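Local atomic coordinates of hypothetical protein (Vibrio cholerae, PDB entry 2V1L), a protein that is of unknown function but is encoded on a Vibrio cholerae pathogenicity island and shares structural homology with human P32. Residues Glu75-Phe80 and Gln124-Asn129; Arg100-Thr105 and Trp110-Gly115. One frame throughout, in Å; residues are numbered along the deposited sequence.

Contact 1. Residues Glu75-Phe80 and Gln124-Asn129; sequences EYITDF and QLWESN
Trp126 reaches from helix 117-135 to Ile77 and Asp79 on strand 72-82, a helix-on-sheet packing in which one indole spans the gap to an antiparallel beta-sheet. From CB, which points toward the strand, the side chain continues with CG anti to the backbone N (chi1 177°), and this extension bridges backbones whose CA atoms stay 9.1 Å apart at Asp79 and Trp126. Beyond CG, the five-membered ring turns its NE1 edge to Asp79. OD2 of that residue lies near the indole plane, 3.5 Å from Trp126 NE1, and the carboxylate is turned 76° from the ring. Further out, the six-membered ring meets Ile77: CZ2 and CZ3 flank CH2, which comes within 3.3 Å of Ile77 CG2, while Ile77 CD1 approaches CZ3 more loosely. The methyl comes at the ring obliquely. Phe17 of helix 15-29 touches both Ile77 and Trp126, so two helices share this patch of the sheet. The other carboxylate oxygen, Asp79 OD1, is hydrogen-bonded to His58 ND1, which probably helps to fix the turn of the carboxylate. A water completes the polar end, donating to Asp79 OD2 at 2.8 Å and accepting a weak bond from Trp126 NE1 at 3.2 Å.

Contact 2. Residues Arg100-Thr105 and Trp110-Gly115; sequences RGDFFT and WNPIVG
Phe103 and Asn111 form the hydrogen-bonded pair of a beta hairpin made by strands 102-105 and 111-112. Their two backbone bonds are Phe103 N to Asn111 O, 2.9 Å, and the longer return bond from Asn111 N to Phe103 O, 3.2 Å. A third, from Ile113 N to Gly101 O, extends the ladder past the short second strand. CA-H...O contacts supplement these bonds, the straightest running from Trp110 CA to Phe103 O.

Aromatic contact belongs to the face carrying Phe104 and Trp110, a non-hydrogen-bonded pair. Phe104 CD1 stands over the indole face, 3.6 Å from Trp110 CE2, and Phe104 CB makes a CH-pi contact 4.0 Å from the centroid of the six-membered ring of Trp110. The ring planes are inclined at 47°, so the phenyl leans over the indole without lying flat on it.

Van der Waals packing gathers round Phe103. With chi1 at 76°, its CG lies between the backbone N and the carbonyl carbon, and the ring then has CE1 3.6 Å from Asn111 CB and its edge at Pro112 O. Ile113 CG1 packs against Phe103 CB at 4.0 Å.

Gly101 and Asp102 both face Asp97 in a G1 beta bulge, with Gly101 at positive phi, where strand 102-105 pairs with strand 95-97. Phe103 also touches Phe96 of that strand and reaches Ala119 and Leu122 of helix 117-135, so the hairpin continues the sheet beyond strand 95-97 and turns Phe103 toward the helix.

In the fold
Contacts 1 and 2 both involve one antiparallel sheet, their centres about 13 Å apart and their nearest atoms about 5 Å apart without touching. Strand 95-97 links them laterally, pairing with strand 72-82 and with strand 102-105. Along the chain the hairpin of contact 2 is nested inside the loop closed by contact 1: strand 72-82 comes first, then both hairpin strands, then helix 117-135. Contact 1 is buried, its centre about 4 Å from the centre of the chain, whereas contact 2 is partly buried, its centre about 14 Å from that point. Helix 117-135, the next element after strand 111-112, packs against both regions, so the chain leaves the hairpin and returns across the sheet.

Contact 1. Residues Glu75-Phe80 and Gln124-Asn129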
loop_
_atom_site.group_PDB
_atom_site.type_symbol
_atom_site.label_atom_id
_atom_site.label_comp_id
_atom_site.label_asym_id
_atom_site.label_seq_id
_atom_site.Cartn_x
_atom_site.Cartn_y
_atom_site.Cartn_z
ATOM N N GLU A 75 5.783 -6.460 2.597
ATOM C CA GLU A 75 6.784 -5.783 3.436
ATOM C C GLU A 75 6.260 -4.494 4.052
ATOM O O GLU A 75 6.299 -4.313 5.258
ATOM C CB GLU A 75 8.039 -5.486 2.617
ATOM C CG GLU A 75 8.610 -6.710 1.943
ATOM C CD GLU A 75 9.396 -7.586 2.890
ATOM O OE1 GLU A 75 8.817 -8.092 3.882
ATOM O OE2 GLU A 75 10.605 -7.766 2.622
ATOM N N TYR A 76 5.790 -3.591 3.205
ATOM C CA TYR A 76 5.150 -2.394 3.670
ATOM C C TYR A 76 4.186 -1.857 2.624
ATOM O O TYR A 76 4.285 -2.196 1.449
ATOM C CB TYR A 76 6.207 -1.325 4.005
ATOM C CG TYR A 76 7.080 -0.919 2.834
ATOM C CD1 TYR A 76 8.379 -1.414 2.715
ATOM C CD2 TYR A 76 6.615 -0.038 1.859
ATOM C CE1 TYR A 76 9.202 -1.050 1.653
ATOM C CE2 TYR A 76 7.434 0.349 0.783
ATOM C CZ TYR A 76 8.729 -0.170 0.696
ATOM O OH TYR A 76 9.539 0.175 -0.357
ATOM N N ILE A 77 3.278 -0.993 3.061
ATOM C CA ILE A 77 2.414 -0.242 2.152
ATOM C C ILE A 77 2.529 1.221 2.531
ATOM O O ILE A 77 2.305 1.555 3.686
ATOM C CB ILE A 77 0.914 -0.686 2.284
ATOM C CG1 ILE A 77 0.759 -2.163 1.952
ATOM C CG2 ILE A 77 0.010 0.164 1.369
ATOM C CD1 ILE A 77 -0.650 -2.714 2.236
ATOM N N THR A 78 2.866 2.081 1.563
ATOM C CA THR A 78 2.961 3.514 1.777
ATOM C C THR A 78 2.132 4.304 0.779
ATOM O O THR A 78 2.203 4.068 -0.436
ATOM C CB THR A 78 4.436 3.995 1.683
ATOM O OG1 THR A 78 5.254 3.155 2.508
ATOM C CG2 THR A 78 4.590 5.436 2.191
ATOM N N ASP A 79 1.376 5.259 1.326
ATOM C CA ASP A 79 0.575 6.249 0.624
ATOM C C ASP A 79 1.283 7.591 0.857
ATOM O O ASP A 79 1.618 7.931 2.009
ATOM C CB ASP A 79 -0.839 6.253 1.252
ATOM C CG ASP A 79 -1.712 7.376 0.770
ATOM O OD1 ASP A 79 -1.316 8.546 0.833
ATOM O OD2 ASP A 79 -2.836 7.089 0.344
ATOM N N PHE A 80 1.547 8.325 -0.220
ATOM C CA PHE A 80 2.294 9.588 -0.127
ATOM C C PHE A 80 1.379 10.719 -0.509
ATOM O O PHE A 80 0.456 10.522 -1.293
ATOM C CB PHE A 80 3.475 9.633 -1.091
ATOM C CG PHE A 80 4.440 8.495 -0.951
ATOM C CD1 PHE A 80 5.604 8.647 -0.219
ATOM C CD2 PHE A 80 4.204 7.272 -1.606
ATOM C CE1 PHE A 80 6.503 7.601 -0.125
ATOM C CE2 PHE A 80 5.090 6.238 -1.519
ATOM C CZ PHE A 80 6.236 6.384 -0.776
ATOM N N GLN A 124 -8.426 -0.686 7.180
ATOM C CA GLN A 124 -9.621 -1.128 6.473
ATOM C C GLN A 124 -10.195 -0.031 5.598
ATOM O O GLN A 124 -10.645 -0.305 4.504
ATOM C CB GLN A 124 -10.694 -1.564 7.477
ATOM C CG GLN A 124 -10.373 -2.907 8.127
ATOM C CD GLN A 124 -11.456 -3.274 9.100
ATOM O OE1 GLN A 124 -12.019 -2.400 9.777
ATOM N NE2 GLN A 124 -11.796 -4.558 9.146
ATOM N N LEU A 125 -10.213 1.181 6.118
ATOM C CA LEU A 125 -10.636 2.333 5.354
ATOM C C LEU A 125 -9.694 2.640 4.225
ATOM O O LEU A 125 -10.144 2.840 3.123
ATOM C CB LEU A 125 -10.818 3.571 6.240
ATOM C CG LEU A 125 -12.000 3.507 7.196
ATOM C CD1 LEU A 125 -11.731 4.429 8.409
ATOM C CD2 LEU A 125 -13.300 3.911 6.525
ATOM N N TRP A 126 -8.390 2.715 4.511
ATOM C CA TRP A 126 -7.393 2.910 3.456
ATOM C C TRP A 126 -7.562 1.882 2.321
ATOM O O TRP A 126 -7.537 2.243 1.120
ATOM C CB TRP A 126 -5.947 2.790 3.997
ATOM C CG TRP A 126 -4.999 2.917 2.857
ATOM C CD1 TRP A 126 -4.597 4.072 2.276
ATOM C CD2 TRP A 126 -4.437 1.848 2.078
ATOM N NE1 TRP A 126 -3.782 3.798 1.204
ATOM C CE2 TRP A 126 -3.667 2.440 1.062
ATOM C CE3 TRP A 126 -4.479 0.454 2.164
ATOM C CZ2 TRP A 126 -2.948 1.687 0.135
ATOM C CZ3 TRP A 126 -3.783 -0.303 1.221
ATOM C CH2 TRP A 126 -3.028 0.321 0.223
ATOM N N GLU A 127 -7.680 0.606 2.687
ATOM C CA GLU A 127 -7.703 -0.464 1.678
ATOM C C GLU A 127 -8.970 -0.484 0.814
ATOM O O GLU A 127 -8.893 -0.777 -0.364
ATOM C CB GLU A 127 -7.533 -1.836 2.333
ATOM C CG GLU A 127 -7.257 -2.981 1.331
ATOM C CD GLU A 127 -7.571 -4.354 1.927
ATOM O OE1 GLU A 127 -6.629 -5.110 2.254
ATOM O OE2 GLU A 127 -8.769 -4.665 2.081
ATOM N N SER A 128 -10.118 -0.216 1.424
ATOM C CA SER A 128 -11.417 -0.044 0.730
ATOM C C SER A 128 -11.368 1.122 -0.299
ATOM O O SER A 128 -11.813 1.015 -1.456
ATOM C CB SER A 128 -12.505 0.187 1.818
ATOM O OG SER A 128 -13.660 0.832 1.288
ATOM N N ASN A 129 -10.768 2.228 0.111
ATOM C CA ASN A 129 -10.509 3.354 -0.792
ATOM C C ASN A 129 -9.583 2.950 -1.947
ATOM O O ASN A 129 -9.917 3.104 -3.122
ATOM C CB ASN A 129 -9.901 4.517 0.007
ATOM C CG ASN A 129 -10.925 5.254 0.870
ATOM O OD1 ASN A 129 -10.564 6.142 1.652
ATOM N ND2 ASN A 129 -12.198 4.905 0.728
HETATM O O HOH W 1 -4.260 5.474 -1.518
#

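Contact 2. Residues Arg100-Thr105 and Trp110-Gly115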
loop_
_atom_site.group_PDB
_atom_site.type_symbol
_atom_site.label_atom_id
_atom_site.label_comp_id
_atom_site.label_asym_id
_atom_site.label_seq_id
_atom_site.Cartn_x
_atom_site.Cartn_y
_atom_site.Cartn_z
ATOM N N ARG A 100 8.442 -4.361 10.265
ATOM C CA ARG A 100 8.779 -3.783 11.555
ATOM C C ARG A 100 7.634 -3.845 12.557
ATOM O O ARG A 100 7.839 -3.688 13.777
ATOM C CB ARG A 100 9.145 -2.332 11.323
ATOM C CG ARG A 100 10.229 -1.860 12.170
ATOM C CD ARG A 100 10.781 -0.575 11.633
ATOM N NE ARG A 100 11.383 0.107 12.740
ATOM C CZ ARG A 100 12.259 1.094 12.645
ATOM N NH1 ARG A 100 12.665 1.558 11.463
ATOM N NH2 ARG A 100 12.723 1.595 13.763
ATOM N N GLY A 101 6.420 -4.066 12.057
ATOM C CA GLY A 101 5.244 -4.105 12.920
ATOM C C GLY A 101 4.711 -2.750 13.365
ATOM O O GLY A 101 4.052 -2.660 14.387
ATOM N N ASP A 102 4.976 -1.700 12.596
ATOM C CA ASP A 102 4.499 -0.338 12.935
ATOM C C ASP A 102 3.651 0.281 11.829
ATOM O O ASP A 102 3.820 -0.048 10.661
ATOM C CB ASP A 102 5.673 0.616 13.158
ATOM C CG ASP A 102 6.445 0.330 14.439
ATOM O OD1 ASP A 102 5.846 0.083 15.509
ATOM O OD2 ASP A 102 7.681 0.384 14.353
ATOM N N PHE A 103 2.776 1.207 12.211
ATOM C CA PHE A 103 2.065 2.041 11.237
ATOM C C PHE A 103 2.345 3.502 11.535
ATOM O O PHE A 103 2.668 3.862 12.674
ATOM C CB PHE A 103 0.540 1.731 11.166
ATOM C CG PHE A 103 -0.262 2.274 12.314
ATOM C CD1 PHE A 103 -0.331 1.577 13.536
ATOM C CD2 PHE A 103 -0.939 3.492 12.201
ATOM C CE1 PHE A 103 -1.080 2.082 14.615
ATOM C CE2 PHE A 103 -1.681 4.015 13.286
ATOM C CZ PHE A 103 -1.747 3.303 14.489
ATOM N N PHE A 104 2.221 4.333 10.510
ATOM C CA PHE A 104 2.382 5.758 10.638
ATOM C C PHE A 104 1.239 6.554 10.002
ATOM O O PHE A 104 0.771 6.241 8.900
ATOM C CB PHE A 104 3.679 6.179 9.951
ATOM C CG PHE A 104 3.915 7.637 9.958
ATOM C CD1 PHE A 104 4.561 8.240 11.035
ATOM C CD2 PHE A 104 3.533 8.416 8.891
ATOM C CE1 PHE A 104 4.798 9.602 11.030
ATOM C CE2 PHE A 104 3.741 9.778 8.896
ATOM C CZ PHE A 104 4.386 10.376 9.961
ATOM N N THR A 105 0.864 7.620 10.691
ATOM C CA THR A 105 0.067 8.671 10.135
ATOM C C THR A 105 0.666 10.003 10.599
ATOM O O THR A 105 1.318 10.037 11.630
ATOM C CB THR A 105 -1.374 8.476 10.646
ATOM O OG1 THR A 105 -2.111 7.718 9.676
ATOM C CG2 THR A 105 -2.039 9.746 10.968
ATOM N N TRP A 110 4.122 7.109 14.955
ATOM C CA TRP A 110 4.423 5.660 14.952
ATOM C C TRP A 110 3.792 4.930 16.112
ATOM O O TRP A 110 3.985 5.320 17.274
ATOM C CB TRP A 110 5.908 5.438 15.141
ATOM C CG TRP A 110 6.670 6.171 14.196
ATOM C CD1 TRP A 110 7.286 7.387 14.366
ATOM C CD2 TRP A 110 6.883 5.789 12.868
ATOM N NE1 TRP A 110 7.879 7.760 13.198
ATOM C CE2 TRP A 110 7.635 6.785 12.266
ATOM C CE3 TRP A 110 6.501 4.682 12.122
ATOM C CZ2 TRP A 110 8.026 6.700 10.975
ATOM C CZ3 TRP A 110 6.884 4.596 10.851
ATOM C CH2 TRP A 110 7.625 5.589 10.269
ATOM N N ASN A 111 3.100 3.837 15.796
ATOM C CA ASN A 111 2.495 2.959 16.795
ATOM C C ASN A 111 2.509 1.509 16.305
ATOM O O ASN A 111 2.509 1.254 15.105
ATOM C CB ASN A 111 1.082 3.410 17.160
ATOM C CG ASN A 111 1.075 4.611 18.103
ATOM O OD1 ASN A 111 1.507 4.517 19.262
ATOM N ND2 ASN A 111 0.594 5.744 17.607
ATOM N N PRO A 112 2.595 0.555 17.233
ATOM C CA PRO A 112 2.646 -0.819 16.776
ATOM C C PRO A 112 1.296 -1.285 16.263
ATOM O O PRO A 112 0.249 -0.770 16.669
ATOM C CB PRO A 112 3.075 -1.600 18.034
ATOM C CG PRO A 112 3.543 -0.536 19.039
ATOM C CD PRO A 112 2.699 0.655 18.703
ATOM N N ILE A 113 1.328 -2.259 15.364
ATOM C CA ILE A 113 0.124 -2.739 14.698
ATOM C C ILE A 113 -0.655 -3.820 15.504
ATOM O O ILE A 113 -1.880 -3.746 15.635
ATOM C CB ILE A 113 0.513 -3.264 13.308
ATOM C CG1 ILE A 113 0.802 -2.098 12.349
ATOM C CG2 ILE A 113 -0.531 -4.224 12.768
ATOM C CD1 ILE A 113 1.634 -2.502 11.114
ATOM N N VAL A 114 0.077 -4.790 16.057
ATOM C CA VAL A 114 -0.479 -6.070 16.562
ATOM C C VAL A 114 -1.936 -6.083 17.082
ATOM O O VAL A 114 -2.863 -6.460 16.331
ATOM C CB VAL A 114 0.513 -6.786 17.522
ATOM C CG1 VAL A 114 -0.189 -7.839 18.395
ATOM C CG2 VAL A 114 1.610 -7.448 16.712
ATOM N N GLY A 115 -2.150 -5.678 18.333
ATOM C CA GLY A 115 -3.500 -5.734 18.936
ATOM C C GLY A 115 -4.097 -4.341 18.999
ATOM O O GLY A 115 -4.867 -4.016 19.909
#